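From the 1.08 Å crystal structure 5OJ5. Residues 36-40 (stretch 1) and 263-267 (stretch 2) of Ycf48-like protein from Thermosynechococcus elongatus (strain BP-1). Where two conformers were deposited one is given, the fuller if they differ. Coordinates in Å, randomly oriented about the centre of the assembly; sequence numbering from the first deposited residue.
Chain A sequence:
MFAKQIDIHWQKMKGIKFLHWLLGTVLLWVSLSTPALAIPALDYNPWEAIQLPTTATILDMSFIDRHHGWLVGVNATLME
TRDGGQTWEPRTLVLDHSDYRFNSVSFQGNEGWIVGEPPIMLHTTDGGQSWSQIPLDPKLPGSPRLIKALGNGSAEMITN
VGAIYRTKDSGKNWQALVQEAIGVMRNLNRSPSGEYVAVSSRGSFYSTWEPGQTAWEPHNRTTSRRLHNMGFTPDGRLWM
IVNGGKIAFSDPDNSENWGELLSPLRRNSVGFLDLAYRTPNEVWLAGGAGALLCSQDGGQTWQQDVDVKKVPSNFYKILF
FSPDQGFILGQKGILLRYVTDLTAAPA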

# COMPACT_ATOMS: atom_id res chain seq x y z
N ALA A 36 2.05 6.10 33.16
CA ALA A 36 0.84 5.29 33.21
C ALA A 36 0.28 5.06 31.81
O ALA A 36 0.19 6.00 31.01
N LEU A 37 -0.08 3.80 31.52
CA LEU A 37 -0.80 3.39 30.32
C LEU A 37 0.02 3.44 29.03
O LEU A 37 -0.45 2.96 27.99
N ALA A 38 1.24 3.98 29.08
CA ALA A 38 2.03 4.16 27.88
C ALA A 38 2.88 2.92 27.57
O ALA A 38 3.00 1.99 28.38
N ILE A 39 3.43 2.90 26.36
CA ILE A 39 4.46 1.93 26.01
C ILE A 39 5.77 2.67 25.92
O ILE A 39 5.78 3.92 25.88
N PRO A 40 6.91 1.97 25.95
CA PRO A 40 8.19 2.67 25.91
C PRO A 40 8.33 3.46 24.62
O PRO A 40 7.78 3.08 23.58
N SER A 263 -2.29 -6.02 21.47
CA SER A 263 -2.66 -4.62 21.62
C SER A 263 -1.35 -3.84 21.70
O SER A 263 -0.80 -3.64 22.79
N PRO A 264 -0.84 -3.40 20.56
CA PRO A 264 0.46 -2.69 20.58
C PRO A 264 0.48 -1.43 21.42
O PRO A 264 1.53 -1.13 22.02
N LEU A 265 -0.62 -0.67 21.50
CA LEU A 265 -0.72 0.53 22.32
C LEU A 265 -1.52 0.31 23.59
O LEU A 265 -1.92 1.29 24.24
N ARG A 266 -1.74 -0.94 23.98
CA ARG A 266 -2.43 -1.23 25.23
C ARG A 266 -3.78 -0.51 25.37
O ARG A 266 -4.21 -0.16 26.47
N ARG A 267 -4.47 -0.23 24.26
CA ARG A 267 -5.73 0.50 24.35
C ARG A 267 -6.49 0.33 23.04
O ARG A 267 -5.94 -0.14 22.05

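Two irregular segments can hold one another with a small patch of apolar contact and a single side-chain hydrogen bond. The meeting of residues 36-40 with residues 263-267 in the Ycf48-like protein illustrates this economy: touching residues are at least 225 positions apart in sequence, and the surfaces bury 325 Å² in all.

The second stretch opens with a type I turn from Ser263 to Arg266, closed by Arg266 N donating to Ser263 O at 3.1 Å. Ser263, with chi1 in the m well, takes no part in the contact. Pro264, its ring C-gamma exo, directs its CA-to-CB bond away from the first stretch and contributes backbone instead: Pro264 O lies 3.5 Å from Ile39 CD1. Leu265 starts sideways, but the end of its side chain comes nearer. Its chi1 of -91° lies between wells while chi2 is t, and Leu265 CD2 packs 3.8 Å from Ile39 CD1. That isoleucine points toward the turn with chi1 p and chi2 t, an arrangement that brings its terminal methyl to both Pro264 and Leu265.

Arg266 also points in, and supplies the polar link. With chi1 m, chi2 t and chi3 p, its chain passes Ile39, where Arg266 CD is 3.9 Å from Ile39 CG2, before the guanidinium reaches the backbone of the first stretch. There Arg266 NH1 donates to Ala38 O at 3.0 Å, a bond bent to 138° at the hydrogen, with the carbonyl at the edge of the group, near its plane. Leu37 O lies over one face, and Leu37 C is 3.6 Å from Arg266 NH1; the Leu37 CA-to-CB bond runs sideways, with chi1 t and chi2 p, and its side chain comes no nearer than 4.5 Å to the second stretch. The Ala38 methyl points away, and its backbone carbonyl accepts the bond. Finally, Arg267 directs its CA-to-CB bond toward the first stretch, with chi1 p and chi2 and chi3 t, yet forms no hydrogen bond across the gap.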

# COMPACT_ATOMS: atom_id res chain seq x y z
CB ALA A 36 -0.22 5.99 34.06
CB LEU A 37 -2.12 4.18 30.16
CG LEU A 37 -3.27 3.59 29.31
CD1 LEU A 37 -4.10 2.59 30.12
CD2 LEU A 37 -4.15 4.70 28.77
CB ALA A 38 2.90 5.42 27.97
CB ILE A 39 4.12 1.18 24.72
CG1 ILE A 39 4.12 2.11 23.50
CG2 ILE A 39 2.77 0.48 24.87
CD1 ILE A 39 3.97 1.34 22.23
CB PRO A 40 9.23 1.55 26.01
CG PRO A 40 8.52 0.40 26.59
CD PRO A 40 7.10 0.50 26.07
CB SER A 263 -3.46 -4.41 22.90
OG SER A 263 -4.56 -5.27 22.90
CB PRO A 264 0.67 -2.40 19.09
CG PRO A 264 0.01 -3.54 18.41
CD PRO A 264 -1.25 -3.77 19.20
CB LEU A 265 -1.33 1.69 21.54
CG LEU A 265 -0.35 2.59 20.82
CD1 LEU A 265 -1.05 3.68 20.07
CD2 LEU A 265 0.65 3.18 21.78
CB ARG A 266 -1.54 -0.91 26.44
CG ARG A 266 -0.20 -1.63 26.44
CD ARG A 266 0.63 -1.21 27.64
NE ARG A 266 -0.10 -1.34 28.91
CZ ARG A 266 0.18 -0.66 30.02
NH1 ARG A 266 1.18 0.23 30.04
NH2 ARG A 266 -0.53 -0.86 31.12
CB ARG A 267 -5.54 1.98 24.71
CG ARG A 267 -4.84 2.83 23.65
CD ARG A 267 -4.09 3.99 24.31
NE ARG A 267 -3.32 4.77 23.35
CZ ARG A 267 -3.64 6.00 22.95
NH1 ARG A 267 -2.87 6.64 22.07
NH2 ARG A 267 -4.73 6.59 23.42